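Local atomic coordinates of uncharacterized protein (Jannaschia sp. CCS1, PDB entry 2PYQ), a protein that is of unknown function but belongs to the DUF2853 family and folds as a small single-chain protein built of alpha-helices and loops, with no strands. Residues Ile9-Asp14 with Asn93-Val98; Glu55-Lys60 with Ser75-Ile80; Gln81-Thr86 with Tyr101-His106. All blocks are in the same frame, centred on the assembly; numbering follows the deposited sequence.

How the interactions relate
The three contacts tie together four helices of one small all-helical chain, and no ligand or active site is known to organise them. Interaction 1 brings helix 4-18 to the start of helix 96-106, while interaction 3 sets a later part of that helix against helix 74-87. Interaction 2 then joins helix 74-87 to helix 53-65. Interactions 2 and 3 are neighbours, their centres about 10 Å apart, and merge through Leu103, whose CD1 lies 3.7 Å from Ile59 CG2. Interactions 1 and 3 have centres about 13 Å apart. Interactions 1 and 2, about 19 Å apart between centres, lie on opposite sides of the chain's centre, yet Arg96 NH2 comes within 3.6 Å of Glu55 OE1.

Interaction 1: residues Ile9-Asp14 with Asn93-Val98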
loop_
_atom_site.group_PDB
_atom_site.type_symbol
_atom_site.label_atom_id
_atom_site.label_comp_id
_atom_site.label_asym_id
_atom_site.label_seq_id
_atom_site.Cartn_x
_atom_site.Cartn_y
_atom_site.Cartn_z
ATOM N N ILE A 9 7.670 -9.541 -0.062
ATOM C CA ILE A 9 6.775 -9.597 -1.211
ATOM C C ILE A 9 5.778 -10.780 -1.070
ATOM O O ILE A 9 4.608 -10.612 -1.358
ATOM C CB ILE A 9 7.515 -9.663 -2.561
ATOM C CG1 ILE A 9 8.217 -8.328 -2.824
ATOM C CG2 ILE A 9 6.528 -9.901 -3.728
ATOM C CD1 ILE A 9 9.177 -8.362 -3.935
ATOM N N ALA A 10 6.260 -11.935 -0.605
ATOM C CA ALA A 10 5.401 -13.112 -0.335
ATOM C C ALA A 10 4.337 -12.781 0.696
ATOM O O ALA A 10 3.165 -13.152 0.532
ATOM C CB ALA A 10 6.235 -14.300 0.116
ATOM N N GLN A 11 4.728 -12.072 1.762
ATOM C CA GLN A 11 3.782 -11.633 2.783
ATOM C C GLN A 11 2.757 -10.644 2.210
ATOM O O GLN A 11 1.562 -10.755 2.487
ATOM C CB GLN A 11 4.488 -10.998 3.983
ATOM C CG GLN A 11 3.539 -10.692 5.157
ATOM C CD GLN A 11 2.825 -11.928 5.669
ATOM O OE1 GLN A 11 3.471 -12.958 5.954
ATOM N NE2 GLN A 11 1.494 -11.871 5.768
ATOM N N TYR A 12 3.236 -9.681 1.413
ATOM C CA TYR A 12 2.313 -8.713 0.782
ATOM C C TYR A 12 1.268 -9.426 -0.096
ATOM O O TYR A 12 0.102 -9.081 -0.060
ATOM C CB TYR A 12 3.057 -7.706 -0.101
ATOM C CG TYR A 12 4.129 -6.887 0.580
ATOM C CD1 TYR A 12 4.126 -6.652 1.967
ATOM C CD2 TYR A 12 5.128 -6.267 -0.187
ATOM C CE1 TYR A 12 5.121 -5.876 2.570
ATOM C CE2 TYR A 12 6.095 -5.495 0.399
ATOM C CZ TYR A 12 6.087 -5.292 1.768
ATOM O OH TYR A 12 7.038 -4.520 2.354
ATOM N N ALA A 13 1.733 -10.387 -0.909
ATOM C CA ALA A 13 0.867 -11.175 -1.781
ATOM C C ALA A 13 -0.174 -11.968 -0.962
ATOM O O ALA A 13 -1.363 -12.006 -1.312
ATOM C CB ALA A 13 1.662 -12.116 -2.656
ATOM N N ASP A 14 0.276 -12.567 0.149
ATOM C CA ASP A 14 -0.595 -13.323 1.036
ATOM C C ASP A 14 -1.660 -12.411 1.666
ATOM O O ASP A 14 -2.845 -12.772 1.679
ATOM C CB ASP A 14 0.251 -14.074 2.085
ATOM C CG ASP A 14 -0.508 -15.240 2.739
ATOM O OD1 ASP A 14 -1.502 -14.990 3.448
ATOM O OD2 ASP A 14 -0.103 -16.428 2.541
ATOM N N ASN A 93 -0.592 -4.786 11.445
ATOM C CA ASN A 93 0.542 -4.720 10.514
ATOM C C ASN A 93 0.046 -4.464 9.073
ATOM O O ASN A 93 0.067 -5.361 8.208
ATOM C CB ASN A 93 1.384 -6.001 10.564
ATOM C CG ASN A 93 2.043 -6.209 11.914
ATOM O OD1 ASN A 93 2.580 -5.263 12.532
ATOM N ND2 ASN A 93 2.039 -7.456 12.374
ATOM N N LYS A 94 -0.436 -3.253 8.858
ATOM C CA LYS A 94 -0.839 -2.814 7.533
ATOM C C LYS A 94 0.437 -2.365 6.767
ATOM O O LYS A 94 0.923 -1.258 6.971
ATOM C CB LYS A 94 -1.858 -1.670 7.614
ATOM C CG LYS A 94 -3.182 -2.114 8.211
ATOM C CD LYS A 94 -4.196 -1.010 8.059
ATOM C CE LYS A 94 -5.511 -1.392 8.658
ATOM N NZ LYS A 94 -5.471 -1.433 10.135
ATOM N N TYR A 95 0.940 -3.216 5.888
ATOM C CA TYR A 95 2.149 -2.910 5.153
ATOM C C TYR A 95 1.908 -1.764 4.166
ATOM O O TYR A 95 0.892 -1.741 3.463
ATOM C CB TYR A 95 2.712 -4.144 4.453
ATOM C CG TYR A 95 3.188 -5.188 5.437
ATOM C CD1 TYR A 95 4.339 -4.974 6.181
ATOM C CD2 TYR A 95 2.495 -6.385 5.603
ATOM C CE1 TYR A 95 4.787 -5.920 7.112
ATOM C CE2 TYR A 95 2.925 -7.346 6.531
ATOM C CZ TYR A 95 4.068 -7.104 7.277
ATOM O OH TYR A 95 4.510 -8.065 8.189
ATOM N N ARG A 96 2.828 -0.792 4.178
ATOM C CA ARG A 96 2.670 0.353 3.395
ATOM C C ARG A 96 2.672 -0.027 1.831
ATOM O O ARG A 96 1.859 0.523 1.090
ATOM C CB ARG A 96 3.826 1.297 3.658
ATOM C CG ARG A 96 3.807 2.570 2.820
ATOM C CD ARG A 96 4.970 3.499 3.181
ATOM N NE ARG A 96 4.716 4.227 4.448
ATOM C CZ ARG A 96 5.052 3.810 5.681
ATOM N NH1 ARG A 96 5.719 2.664 5.914
ATOM N NH2 ARG A 96 4.731 4.590 6.720
ATOM N N ALA A 97 3.476 -1.015 1.422
ATOM C CA ALA A 97 3.450 -1.506 0.029
ATOM C C ALA A 97 2.062 -2.032 -0.350
ATOM O O ALA A 97 1.597 -1.770 -1.457
ATOM C CB ALA A 97 4.540 -2.602 -0.206
ATOM N N VAL A 98 1.402 -2.735 0.580
ATOM C CA VAL A 98 0.064 -3.269 0.334
ATOM C C VAL A 98 -0.940 -2.123 0.210
ATOM O O VAL A 98 -1.777 -2.127 -0.695
ATOM C CB VAL A 98 -0.358 -4.268 1.416
ATOM C CG1 VAL A 98 -1.804 -4.704 1.204
ATOM C CG2 VAL A 98 0.608 -5.474 1.428
HETATM O O HOH W 1 5.658 -2.096 3.179
#
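Tyr12, on helix 4-18, pushes its ring against Tyr95, the N-cap residue of helix 96-106, and against Ala97 and Val98 in the first turn of that helix. The buried phenol forms most of the contact from its side, and the interactions around it are of three kinds.

The first involves the pi systems. Ala97 CB sits over one face of the Tyr12 ring in a CH-pi contact, 3.8 Å from the centroid and 29° off the ring normal. The methyl is displaced toward one side of the hexagon and comes within 3.3 Å of Tyr12 CE2. The two tyrosine rings meet obliquely, with centroids 5.4 Å apart and planes inclined by 54°, an arrangement that is neither stacked nor T-shaped. Tyr12 CE1 makes the approach, 3.5 Å from Tyr95 CB, at the root of the second ring.

Further apolar contacts extend the interface. Val98 CG2 rests 3.6 Å from Tyr12 CB. Gln11, with CG anti to its backbone N (chi1 -172°), brings that methylene to 3.7 Å from Tyr95 CE2, while its amide NE2 turns instead to Asp15.

The polar link is indirect. One water lies 2.9 Å from Tyr12 OH, in a hydrogen bond of undecided direction, and accepts a bond from Ala97 N at 3.0 Å. That amide belongs to the first turn of the helix, where N-H groups have no acceptor one turn back within the helix.

Thr33 of helix 26-36 also touches Tyr12, placing the ring among three helices. The chemistry is that of a mainly hydrophobic joint: dispersion and CH-pi contacts hold the ring, and a single water accepts the Ala97 amide and links it to the Tyr12 hydroxyl.

Interaction 2: residues Glu55-Lys60 with Ser75-Ile80; sequences ELETIK and SLMGGI
Leu56 and Ile80 slide past each other in opposite directions where helices 53-65 and 74-87 come together, and Leu56 CD2 reaches to 3.7 Å from Ile80 CG2. The other branch of Ile80 goes deeper. Its CG1 stands anti to the carbonyl carbon (chi1 -69°), and CD1, at the end of that branch, lies against the backbone of the facing helix, 3.8 Å from Lys60 N and close to Leu56 O. Ile59 CG2 adds a looser contact to the same methyl.

Met77, modelled as selenomethionine, crosses Glu57 and Lys60 at about a right angle. Its chain bends at both chi2 and chi3 and folds over the Leu56-Glu57 part of the helix. SE faces Leu56 CB at 3.9 Å, and CE lies beside the Glu57 carboxylate, 3.6 Å from OE2.

Lys60 is extended beyond CG and runs crosswise over Leu76, its CG 4.0 Å from Leu76 CB. The ammonium end forms a salt bridge with Asp72. It also donates to a water at 2.9 Å from NZ, and the same water accepts from Met77 N at 3.0 Å, joining the charged tip to the opening turn of helix 74-87.

Leu64 of helix 53-65 and Leu103 of helix 96-106 continue the apolar layer around Ile80. The axes of segments 55-60 and 75-80 approach to 10.0 Å, with N-to-C directions at 120°. The arrangement is one of two helices consecutive in the chain, packed at a steep angle through aliphatic side chains, as in all-alpha folds.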
loop_
_atom_site.group_PDB
_atom_site.type_symbol
_atom_site.label_atom_id
_atom_site.label_comp_id
_atom_site.label_asym_id
_atom_site.label_seq_id
_atom_site.Cartn_x
_atom_site.Cartn_y
_atom_site.Cartn_z
ATOM N N GLU A 55 -0.657 10.681 9.251
ATOM C CA GLU A 55 -0.069 9.674 8.403
ATOM C C GLU A 55 -0.909 9.474 7.128
ATOM O O GLU A 55 -0.388 9.381 6.046
ATOM C CB GLU A 55 0.118 8.427 9.223
ATOM C CG GLU A 55 0.070 7.198 8.546
ATOM C CD GLU A 55 1.361 6.509 8.586
ATOM O OE1 GLU A 55 2.273 7.000 7.885
ATOM O OE2 GLU A 55 1.486 5.480 9.324
ATOM N N LEU A 56 -2.219 9.501 7.295
ATOM C CA LEU A 56 -3.136 9.444 6.159
ATOM C C LEU A 56 -3.058 10.713 5.324
ATOM O O LEU A 56 -3.125 10.625 4.094
ATOM C CB LEU A 56 -4.569 9.167 6.595
ATOM C CG LEU A 56 -4.771 7.886 7.401
ATOM C CD1 LEU A 56 -6.267 7.722 7.630
ATOM C CD2 LEU A 56 -4.167 6.627 6.773
ATOM N N GLU A 57 -2.910 11.882 5.953
ATOM C CA GLU A 57 -2.720 13.153 5.208
ATOM C C GLU A 57 -1.414 13.132 4.385
ATOM O O GLU A 57 -1.357 13.733 3.304
ATOM C CB GLU A 57 -2.731 14.398 6.126
ATOM C CG GLU A 57 -4.035 14.689 6.881
ATOM C CD GLU A 57 -5.233 14.905 5.998
ATOM O OE1 GLU A 57 -5.078 15.258 4.795
ATOM O OE2 GLU A 57 -6.379 14.742 6.528
ATOM N N THR A 58 -0.394 12.455 4.913
ATOM C CA THR A 58 0.903 12.311 4.253
ATOM C C THR A 58 0.803 11.387 3.050
ATOM O O THR A 58 1.418 11.656 2.016
ATOM C CB THR A 58 1.993 11.832 5.243
ATOM O OG1 THR A 58 2.213 12.885 6.223
ATOM C CG2 THR A 58 3.319 11.535 4.518
ATOM N N ILE A 59 0.034 10.299 3.178
ATOM C CA ILE A 59 -0.204 9.385 2.028
ATOM C C ILE A 59 -0.950 10.163 0.958
ATOM O O ILE A 59 -0.602 10.075 -0.205
ATOM C CB ILE A 59 -0.976 8.124 2.435
ATOM C CG1 ILE A 59 -0.123 7.251 3.379
ATOM C CG2 ILE A 59 -1.385 7.284 1.209
ATOM C CD1 ILE A 59 -0.881 6.162 4.046
ATOM N N LYS A 60 -1.929 10.972 1.347
ATOM C CA LYS A 60 -2.675 11.785 0.397
ATOM C C LYS A 60 -1.776 12.773 -0.341
ATOM O O LYS A 60 -1.803 12.845 -1.591
ATOM C CB LYS A 60 -3.829 12.526 1.088
ATOM C CG LYS A 60 -4.636 13.416 0.170
ATOM C CD LYS A 60 -5.769 14.086 0.905
ATOM C CE LYS A 60 -6.291 15.285 0.134
ATOM N NZ LYS A 60 -7.393 15.997 0.835
ATOM N N SER A 75 -12.501 12.482 -2.854
ATOM C CA SER A 75 -12.248 11.098 -3.303
ATOM C C SER A 75 -10.909 10.524 -2.794
ATOM O O SER A 75 -10.788 9.319 -2.670
ATOM C CB SER A 75 -12.309 11.002 -4.808
ATOM O OG SER A 75 -11.291 11.765 -5.393
ATOM N N LEU A 76 -9.922 11.388 -2.497
ATOM C CA LEU A 76 -8.591 10.907 -2.047
ATOM C C LEU A 76 -8.627 10.296 -0.659
ATOM O O LEU A 76 -8.281 9.133 -0.485
ATOM C CB LEU A 76 -7.536 12.005 -2.140
ATOM C CG LEU A 76 -7.313 12.571 -3.544
ATOM C CD1 LEU A 76 -6.017 13.417 -3.539
ATOM C CD2 LEU A 76 -7.215 11.526 -4.642
HETATM N N MSE A 77 -9.083 11.069 0.315
HETATM C CA MSE A 77 -9.240 10.505 1.663
HETATM C C MSE A 77 -10.308 9.407 1.665
HETATM O O MSE A 77 -10.193 8.463 2.402
HETATM C CB MSE A 77 -9.540 11.589 2.688
HETATM C CG MSE A 77 -9.465 11.125 4.121
HETATM SE SE MSE A 77 -7.720 10.351 4.588
HETATM C CE MSE A 77 -6.620 11.878 4.288
ATOM N N GLY A 78 -11.326 9.526 0.833
ATOM C CA GLY A 78 -12.342 8.465 0.702
ATOM C C GLY A 78 -11.711 7.167 0.261
ATOM O O GLY A 78 -12.023 6.104 0.793
ATOM N N GLY A 79 -10.803 7.256 -0.704
ATOM C CA GLY A 79 -10.061 6.083 -1.197
ATOM C C GLY A 79 -9.132 5.507 -0.138
ATOM O O GLY A 79 -9.043 4.300 -0.001
ATOM N N ILE A 80 -8.451 6.381 0.601
ATOM C CA ILE A 80 -7.558 5.957 1.693
ATOM C C ILE A 80 -8.394 5.229 2.774
ATOM O O ILE A 80 -8.045 4.130 3.192
ATOM C CB ILE A 80 -6.766 7.121 2.285
ATOM C CG1 ILE A 80 -5.754 7.614 1.251
ATOM C CG2 ILE A 80 -6.012 6.666 3.547
ATOM C CD1 ILE A 80 -5.144 8.952 1.547
HETATM O O HOH W 2 -9.478 14.010 0.470
#

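Interaction 3: residues Gln81-Thr86 with Tyr101-His106; sequences QSVIET and YMLTKH
His106 N donates to Met102 O at 2.8 Å, an ordinary helical bond that sets these two residues one turn apart, both turned toward helix 74-87. On that helix Thr86 N is bonded to Ser82 O in the same way. These backbone bonds run within each helix and none crosses between the segments, whose side chains meet mainly through apolar groups.

Val83 is the central residue, a buried side chain directed at Met102 and Leu103. In the conformer given, its CG2 occupies the crowded position between backbone N and carbonyl carbon (chi1 places CG1 at -57°), and there it touches Leu103 CD2 at 3.6 Å; the two side chains cross at about a right angle. CG1 approaches Met102 CB at 3.8 Å. Farther along, Thr86 CG2 lies 4.1 Å from SE of Met102, a selenomethionine. At the other end, His106 CE1 makes only a loose contact with Ser82 OG, at 4.4 Å.

The axes of segments 81-86 and 101-106 pass 9.8 Å apart, with N-to-C directions at 128°. Leu103 also touches Ile59 and Leu64 of helix 53-65, and Met102 touches Leu16 of helix 4-18, which places the contact between helix 53-65 and helix 4-18.

With no hydrogen bond or salt bridge joining the segments, cohesion comes from dispersion and the burial of aliphatic groups, and the second conformers of Val83 and Met102 are consistent with some rotational freedom there.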
loop_
_atom_site.group_PDB
_atom_site.type_symbol
_atom_site.label_atom_id
_atom_site.label_comp_id
_atom_site.label_asym_id
_atom_site.label_seq_id
_atom_site.Cartn_x
_atom_site.Cartn_y
_atom_site.Cartn_z
ATOM N N GLN A 81 -9.516 5.828 3.160
ATOM C CA GLN A 81 -10.399 5.226 4.167
ATOM C C GLN A 81 -10.893 3.853 3.706
ATOM O O GLN A 81 -10.883 2.885 4.500
ATOM C CB GLN A 81 -11.545 6.170 4.557
ATOM C CG GLN A 81 -11.016 7.344 5.398
ATOM C CD GLN A 81 -12.035 8.464 5.650
ATOM O OE1 GLN A 81 -11.916 9.192 6.664
ATOM N NE2 GLN A 81 -13.035 8.623 4.753
ATOM N N SER A 82 -11.269 3.752 2.424
ATOM C CA SER A 82 -11.740 2.503 1.814
ATOM C C SER A 82 -10.694 1.389 1.882
ATOM O O SER A 82 -11.001 0.273 2.307
ATOM C CB SER A 82 -12.170 2.719 0.364
ATOM O OG SER A 82 -12.607 1.481 -0.212
ATOM N N VAL A 83 -9.467 1.687 1.458
ATOM C CA VAL A 83 -8.433 0.648 1.448
ATOM C C VAL A 83 -8.034 0.255 2.858
ATOM O O VAL A 83 -7.801 -0.927 3.086
ATOM C CB VAL A 83 -7.231 0.966 0.540
ATOM C CG1 VAL A 83 -7.717 1.210 -0.878
ATOM C CG2 VAL A 83 -6.435 2.132 1.056
ATOM N N ILE A 84 -8.014 1.210 3.813
ATOM C CA ILE A 84 -7.692 0.886 5.205
ATOM C C ILE A 84 -8.798 -0.043 5.788
ATOM O O ILE A 84 -8.494 -1.003 6.472
ATOM C CB ILE A 84 -7.494 2.140 6.057
ATOM C CG1 ILE A 84 -6.233 2.881 5.637
ATOM C CG2 ILE A 84 -7.417 1.782 7.548
ATOM C CD1 ILE A 84 -4.929 2.158 5.838
ATOM N N GLU A 85 -10.050 0.250 5.469
ATOM C CA GLU A 85 -11.180 -0.585 5.906
ATOM C C GLU A 85 -11.102 -1.995 5.300
ATOM O O GLU A 85 -11.349 -2.995 6.003
ATOM C CB GLU A 85 -12.536 0.086 5.587
ATOM C CG GLU A 85 -13.770 -0.723 5.981
ATOM N N THR A 86 -10.748 -2.076 4.019
ATOM C CA THR A 86 -10.577 -3.347 3.300
ATOM C C THR A 86 -9.474 -4.193 3.954
ATOM O O THR A 86 -9.685 -5.383 4.227
ATOM C CB THR A 86 -10.297 -3.133 1.835
ATOM O OG1 THR A 86 -11.458 -2.501 1.252
ATOM C CG2 THR A 86 -10.031 -4.445 1.101
ATOM N N TYR A 101 -0.270 -0.364 -3.137
ATOM C CA TYR A 101 -0.763 -1.224 -4.201
ATOM C C TYR A 101 -2.278 -1.052 -4.329
ATOM O O TYR A 101 -2.796 -0.847 -5.415
ATOM C CB TYR A 101 -0.424 -2.692 -3.907
ATOM C CG TYR A 101 -1.043 -3.688 -4.867
ATOM C CD1 TYR A 101 -2.366 -4.152 -4.682
ATOM C CD2 TYR A 101 -0.337 -4.168 -5.955
ATOM C CE1 TYR A 101 -2.954 -5.054 -5.552
ATOM C CE2 TYR A 101 -0.906 -5.089 -6.837
ATOM C CZ TYR A 101 -2.220 -5.520 -6.638
ATOM O OH TYR A 101 -2.769 -6.410 -7.532
HETATM N N MSE A 102 -2.975 -1.145 -3.193
HETATM C CA MSE A 102 -4.458 -1.032 -3.199
HETATM C C MSE A 102 -4.914 0.342 -3.690
HETATM O O MSE A 102 -5.874 0.409 -4.446
HETATM C CB MSE A 102 -5.064 -1.383 -1.834
HETATM C CG MSE A 102 -5.120 -2.875 -1.578
HETATM SE SE MSE A 102 -6.253 -3.252 -0.022
HETATM C CE MSE A 102 -5.022 -2.911 0.857
ATOM N N LEU A 103 -4.251 1.404 -3.275
ATOM C CA LEU A 103 -4.606 2.746 -3.744
ATOM C C LEU A 103 -4.369 2.889 -5.260
ATOM O O LEU A 103 -5.190 3.477 -5.970
ATOM C CB LEU A 103 -3.837 3.826 -2.997
ATOM C CG LEU A 103 -4.232 3.990 -1.515
ATOM C CD1 LEU A 103 -3.219 4.831 -0.802
ATOM C CD2 LEU A 103 -5.636 4.590 -1.404
ATOM N N THR A 104 -3.238 2.378 -5.739
ATOM C CA THR A 104 -2.929 2.409 -7.185
ATOM C C THR A 104 -4.030 1.710 -8.013
ATOM O O THR A 104 -4.516 2.276 -9.033
ATOM C CB THR A 104 -1.536 1.779 -7.458
ATOM O OG1 THR A 104 -0.541 2.495 -6.712
ATOM C CG2 THR A 104 -1.200 1.865 -8.921
ATOM N N LYS A 105 -4.403 0.500 -7.602
ATOM C CA LYS A 105 -5.576 -0.216 -8.150
ATOM C C LYS A 105 -6.891 0.579 -8.070
ATOM O O LYS A 105 -7.590 0.669 -9.027
ATOM C CB LYS A 105 -5.762 -1.580 -7.507
ATOM C CG LYS A 105 -4.785 -2.623 -7.827
ATOM C CD LYS A 105 -4.473 -2.618 -9.162
ATOM C CE LYS A 105 -4.496 -3.935 -9.670
ATOM N NZ LYS A 105 -5.245 -3.918 -10.966
ATOM N N HIS A 106 -7.162 1.112 -6.888
ATOM C CA HIS A 106 -8.431 1.803 -6.604
ATOM C C HIS A 106 -8.649 3.005 -7.491
ATOM O O HIS A 106 -9.751 3.225 -7.960
ATOM C CB HIS A 106 -8.451 2.253 -5.137
ATOM C CG HIS A 106 -9.655 3.020 -4.756
ATOM N ND1 HIS A 106 -10.844 2.402 -4.418
ATOM C CD2 HIS A 106 -9.858 4.351 -4.591
ATOM C CE1 HIS A 106 -11.744 3.345 -4.122
ATOM N NE2 HIS A 106 -11.174 4.523 -4.227
#